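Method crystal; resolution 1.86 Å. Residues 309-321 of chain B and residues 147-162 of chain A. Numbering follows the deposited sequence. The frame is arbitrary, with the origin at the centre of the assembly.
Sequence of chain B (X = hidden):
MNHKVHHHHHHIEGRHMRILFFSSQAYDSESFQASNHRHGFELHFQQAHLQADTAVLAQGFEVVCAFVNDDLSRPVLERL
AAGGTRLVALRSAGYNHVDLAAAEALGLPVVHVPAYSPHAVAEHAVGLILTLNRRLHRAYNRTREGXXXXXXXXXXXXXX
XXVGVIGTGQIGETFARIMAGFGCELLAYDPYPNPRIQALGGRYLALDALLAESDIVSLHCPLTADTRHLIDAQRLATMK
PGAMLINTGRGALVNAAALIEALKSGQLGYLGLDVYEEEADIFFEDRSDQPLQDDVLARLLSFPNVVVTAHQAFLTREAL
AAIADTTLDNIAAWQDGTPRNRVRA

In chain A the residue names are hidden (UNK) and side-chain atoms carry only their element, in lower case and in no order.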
# COMPACT_ATOMS: atom_id res chain seq x y z
N THR B 309 -8.33 -7.16 11.56
CA THR B 309 -7.12 -7.51 12.23
C THR B 309 -7.19 -9.00 12.61
O THR B 309 -8.28 -9.52 12.82
CB THR B 309 -6.85 -6.58 13.48
OG1 THR B 309 -7.97 -6.55 14.33
CG2 THR B 309 -6.56 -5.10 13.01
N ALA B 310 -6.02 -9.64 12.64
CA ALA B 310 -5.96 -11.10 12.63
C ALA B 310 -5.88 -11.66 14.05
O ALA B 310 -4.83 -12.17 14.51
CB ALA B 310 -4.85 -11.59 11.71
N HIS B 311 -6.98 -11.47 14.76
CA HIS B 311 -7.13 -11.78 16.18
C HIS B 311 -6.00 -11.22 17.04
O HIS B 311 -5.19 -11.95 17.66
CB HIS B 311 -7.32 -13.26 16.42
CG HIS B 311 -8.01 -13.56 17.71
ND1 HIS B 311 -8.87 -14.62 17.86
CD2 HIS B 311 -8.07 -12.86 18.87
CE1 HIS B 311 -9.43 -14.56 19.06
NE2 HIS B 311 -8.95 -13.51 19.71
N GLN B 312 -5.90 -9.89 16.94
CA GLN B 312 -4.85 -9.06 17.46
C GLN B 312 -5.27 -8.33 18.73
O GLN B 312 -4.47 -7.64 19.36
CB GLN B 312 -4.53 -8.03 16.33
CG GLN B 312 -3.25 -7.31 16.46
CD GLN B 312 -3.06 -6.18 15.47
OE1 GLN B 312 -3.31 -6.34 14.27
NE2 GLN B 312 -2.58 -5.07 15.96
N ALA B 313 -6.48 -8.50 19.15
CA ALA B 313 -7.05 -7.68 20.23
C ALA B 313 -6.40 -7.88 21.59
O ALA B 313 -6.35 -6.94 22.37
CB ALA B 313 -8.55 -7.90 20.37
N PHE B 314 -5.83 -9.07 21.82
CA PHE B 314 -5.03 -9.29 23.04
C PHE B 314 -3.55 -9.09 22.87
O PHE B 314 -2.77 -9.33 23.81
CB PHE B 314 -5.32 -10.68 23.65
CG PHE B 314 -4.94 -11.84 22.78
CD1 PHE B 314 -3.63 -12.27 22.72
CD2 PHE B 314 -5.90 -12.54 22.08
CE1 PHE B 314 -3.26 -13.32 21.94
CE2 PHE B 314 -5.55 -13.64 21.33
CZ PHE B 314 -4.23 -14.03 21.27
N LEU B 315 -3.14 -8.54 21.70
CA LEU B 315 -1.73 -8.39 21.38
C LEU B 315 -1.18 -7.08 21.93
O LEU B 315 -0.81 -6.15 21.16
CB LEU B 315 -1.46 -8.52 19.86
CG LEU B 315 -0.03 -8.88 19.45
CD1 LEU B 315 0.28 -10.37 19.70
CD2 LEU B 315 0.29 -8.52 18.02
N THR B 316 -1.10 -7.00 23.26
CA THR B 316 -0.33 -5.98 23.96
C THR B 316 0.69 -6.63 24.89
O THR B 316 0.52 -7.79 25.28
CB THR B 316 -1.18 -5.07 24.81
OG1 THR B 316 -1.78 -5.81 25.88
CG2 THR B 316 -2.30 -4.40 23.98
N ARG B 317 1.69 -5.90 25.31
CA ARG B 317 2.68 -6.48 26.19
C ARG B 317 2.09 -6.99 27.50
O ARG B 317 2.38 -8.06 27.92
CB ARG B 317 3.89 -5.59 26.33
CG ARG B 317 4.88 -5.96 25.23
CD ARG B 317 5.83 -4.88 24.79
NE ARG B 317 6.27 -5.01 23.40
CZ ARG B 317 6.68 -6.12 22.82
NH1 ARG B 317 6.73 -7.26 23.46
NH2 ARG B 317 7.07 -6.09 21.56
N GLU B 318 1.20 -6.23 28.08
CA GLU B 318 0.55 -6.58 29.31
C GLU B 318 -0.37 -7.78 29.16
O GLU B 318 -0.42 -8.66 30.03
CB GLU B 318 -0.19 -5.38 29.86
CG GLU B 318 0.74 -4.20 30.21
CD GLU B 318 1.01 -3.24 29.03
OE1 GLU B 318 0.54 -3.48 27.88
OE2 GLU B 318 1.70 -2.24 29.24
N ALA B 319 -1.12 -7.84 28.08
CA ALA B 319 -2.03 -8.92 27.88
C ALA B 319 -1.29 -10.21 27.57
O ALA B 319 -1.73 -11.32 28.01
CB ALA B 319 -3.06 -8.60 26.78
N LEU B 320 -0.20 -10.09 26.84
CA LEU B 320 0.65 -11.25 26.57
C LEU B 320 1.33 -11.74 27.86
O LEU B 320 1.48 -12.96 28.05
CB LEU B 320 1.71 -10.96 25.49
CG LEU B 320 1.18 -10.75 24.08
CD1 LEU B 320 2.29 -10.26 23.23
CD2 LEU B 320 0.56 -12.07 23.58
N ALA B 321 1.74 -10.81 28.71
CA ALA B 321 2.28 -11.19 30.03
C ALA B 321 1.26 -11.96 30.85
O ALA B 321 1.63 -12.96 31.51
CB ALA B 321 2.81 -9.96 30.80
N UNK A 147 -1.78 -11.25 4.50
CA UNK A 147 -0.78 -11.46 5.52
C UNK A 147 -1.45 -11.29 6.88
O UNK A 147 -1.77 -10.14 7.33
c UNK A 147 1.41 -10.64 6.45
o UNK A 147 2.38 -9.83 6.45
o UNK A 147 1.30 -11.59 7.27
c UNK A 147 0.35 -10.48 5.38
N UNK A 148 -1.71 -12.44 7.52
CA UNK A 148 -2.38 -12.46 8.82
C UNK A 148 -1.39 -12.71 9.96
O UNK A 148 -1.78 -13.10 11.05
c UNK A 148 -4.43 -13.40 7.67
c UNK A 148 -4.37 -14.25 6.59
c UNK A 148 -5.26 -14.09 5.54
c UNK A 148 -5.38 -12.40 7.67
c UNK A 148 -3.46 -13.54 8.80
c UNK A 148 -6.17 -13.06 5.54
c UNK A 148 -6.24 -12.22 6.64
N UNK A 149 -0.13 -12.47 9.71
CA UNK A 149 0.92 -12.62 10.71
C UNK A 149 1.03 -11.36 11.55
O UNK A 149 0.74 -10.23 11.09
c UNK A 149 2.24 -12.95 10.02
o UNK A 149 2.89 -11.83 9.46
N UNK A 150 1.39 -11.54 12.81
CA UNK A 150 1.28 -10.49 13.82
C UNK A 150 2.60 -9.95 14.32
O UNK A 150 2.63 -9.02 15.12
c UNK A 150 -0.98 -11.37 14.74
c UNK A 150 -1.74 -10.21 14.14
c UNK A 150 -1.66 -11.78 16.07
c UNK A 150 0.47 -11.02 15.02
N UNK A 151 3.72 -10.46 13.81
CA UNK A 151 5.05 -9.98 14.27
C UNK A 151 5.14 -8.45 14.17
O UNK A 151 4.72 -7.82 13.17
n UNK A 151 6.81 -9.09 11.52
c UNK A 151 6.60 -8.97 10.22
c UNK A 151 6.18 -10.21 12.00
n UNK A 151 5.82 -9.96 9.85
c UNK A 151 6.20 -10.60 13.45
c UNK A 151 5.53 -10.75 10.94
N UNK A 152 5.72 -7.85 15.19
CA UNK A 152 5.91 -6.40 15.21
C UNK A 152 4.65 -5.53 15.53
O UNK A 152 4.75 -4.27 15.64
N UNK A 153 3.50 -6.15 15.71
CA UNK A 153 2.28 -5.35 15.88
C UNK A 153 1.88 -5.20 17.35
O UNK A 153 0.88 -4.59 17.66
c UNK A 153 0.03 -6.79 13.03
c UNK A 153 1.14 -6.00 15.10
c UNK A 153 1.64 -4.90 12.89
c UNK A 153 1.34 -6.22 13.58
N UNK A 154 2.71 -5.72 18.27
CA UNK A 154 2.35 -5.71 19.68
C UNK A 154 2.34 -4.31 20.19
O UNK A 154 3.31 -3.59 20.00
o UNK A 154 3.33 -7.92 19.99
c UNK A 154 3.30 -6.62 20.55
c UNK A 154 2.84 -6.71 21.96
N UNK A 155 1.25 -3.93 20.85
CA UNK A 155 1.08 -2.63 21.47
C UNK A 155 1.16 -2.66 22.98
O UNK A 155 1.85 -3.51 23.53
N UNK A 156 0.50 -1.69 23.61
CA UNK A 156 0.48 -1.52 25.04
C UNK A 156 -0.88 -1.08 25.48
O UNK A 156 -1.56 -0.30 24.81
c UNK A 156 1.56 -0.49 25.51
c UNK A 156 1.90 2.64 23.26
c UNK A 156 1.40 0.96 24.95
c UNK A 156 1.21 3.60 23.95
c UNK A 156 2.01 1.34 23.76
c UNK A 156 0.62 3.25 25.18
c UNK A 156 0.75 1.94 25.67
N UNK A 157 -1.30 -1.54 26.66
CA UNK A 157 -2.54 -1.06 27.23
C UNK A 157 -2.43 0.43 27.54
O UNK A 157 -1.42 0.89 28.08
o UNK A 157 -3.06 -3.77 27.26
o UNK A 157 -3.33 -3.89 29.44
c UNK A 157 -3.11 -3.25 28.39
c UNK A 157 -2.88 -1.75 28.54
N UNK A 158 -3.49 1.16 27.23
CA UNK A 158 -3.58 2.54 27.61
C UNK A 158 -3.90 2.68 29.10
O UNK A 158 -3.41 3.59 29.79
c UNK A 158 -3.12 4.32 25.09
c UNK A 158 -4.69 3.27 26.82
c UNK A 158 -5.55 4.16 24.62
c UNK A 158 -4.36 3.48 25.35
N UNK A 159 -4.77 1.77 29.56
CA UNK A 159 -5.11 1.73 30.99
C UNK A 159 -3.86 1.80 31.85
O UNK A 159 -2.91 1.04 31.62
c UNK A 159 -6.40 -0.37 34.77
c UNK A 159 -7.31 1.03 33.34
c UNK A 159 -6.33 0.36 32.69
n UNK A 159 -5.79 -0.51 33.61
n UNK A 159 -7.35 0.54 34.62
c UNK A 159 -5.84 0.45 31.29
N UNK A 160 -3.80 2.76 32.76
CA UNK A 160 -2.65 2.83 33.71
C UNK A 160 -1.54 3.76 33.22
O UNK A 160 -0.67 4.16 34.01
N UNK A 161 -1.50 4.07 31.91
CA UNK A 161 -0.42 4.88 31.42
C UNK A 161 -0.59 6.35 31.79
O UNK A 161 -1.69 6.84 31.93
c UNK A 161 0.10 3.29 29.41
c UNK A 161 -0.19 4.70 29.90
n UNK A 161 0.71 0.38 29.68
c UNK A 161 1.38 2.75 30.03
c UNK A 161 1.79 1.38 29.53
N UNK A 162 0.53 7.06 31.85
CA UNK A 162 0.56 8.49 32.07
C UNK A 162 0.44 9.24 30.76
O UNK A 162 1.25 9.05 29.89
c UNK A 162 1.91 8.35 34.15
n UNK A 162 5.35 7.08 36.23
n UNK A 162 3.15 7.64 36.05
c UNK A 162 4.12 7.07 36.73
n UNK A 162 3.87 6.51 37.91
c UNK A 162 3.31 8.29 34.76
c UNK A 162 1.88 8.89 32.74
O HOH W 1 -1.63 -4.71 18.97

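Position 147 carries two side-chain carbons, the second bearing two oxygens, and stays clear of chain B: Asp A147. At 148 one carbon leads to a six-carbon ring, and the edge of that ring meets the CB of Ala B310; this is Phe A148, whose CB lies 3.8 Å from Ala B310 CB. Position 149 has one carbon and one oxygen and points away from chain B, so it is Ser A149; its OG donates to Asp A147 OD1 at 2.7 Å.

Four carbons forked at the second, packed against Ala B310, Gln B312 and Leu B315, make 150 Leu A150. At 151 a carbon precedes a five-membered ring of three carbons and two nitrogens, directed away from chain B: His A151. Position 152 has no side-chain atoms and a phi of 76°, which favours the residue it is, Gly A152. Position 153 repeats the four-carbon fork, its CB 3.9 Å from Leu B315 CD2; it is Leu A153 and closes a type II turn begun at Leu A150.

At 154 one carbon carries an oxygen and a carbon: Thr A154. Its OG1 approaches Leu B315 CG at 3.5 Å, while its CG2 lies 3.8 Å from Leu B320 CD1. Position 155 has no side chain, and its backbone lies against Thr B316, CA to CA 4.4 Å; an ideal CB would sit 4.2 Å from Leu B315 O. It is Gly A155.

A carbon and a six-carbon ring at 156 give Phe A156, which points away overall although its CB is 3.9 Å from Glu B318 OE1. At 157 two carbons end in two oxygens, one of them accepting from Thr B316 OG1: Asp A157. Position 158, another four-carbon fork, faces away as Leu A158; 159, with a five-membered ring holding two nitrogens, is the exposed His A159; and 160, bare at a phi of 94°, is Gly A160. Four carbons in a row ending in nitrogen reach Glu B318 from 161, Lys A161. Three carbons, a nitrogen and a carbon with two more nitrogens identify 162 as Arg A162, out of reach.

The contact is held at its centre by a single backbone bridge: Gly A155 N donates to Leu B315 O and Arg B317 N to Gly A155 O, both at 3.0 Å. Apolar packing around Leu B315 and Leu A150 adjoins it. Beyond the bridge, Glu B318 OE1 accepts from Asp A157 N at 2.9 Å, and its OE2 forms a salt bridge with Lys A161 NZ at 2.8 Å.

Chain A (147-162) DFSLHGLTGFDLHGKR
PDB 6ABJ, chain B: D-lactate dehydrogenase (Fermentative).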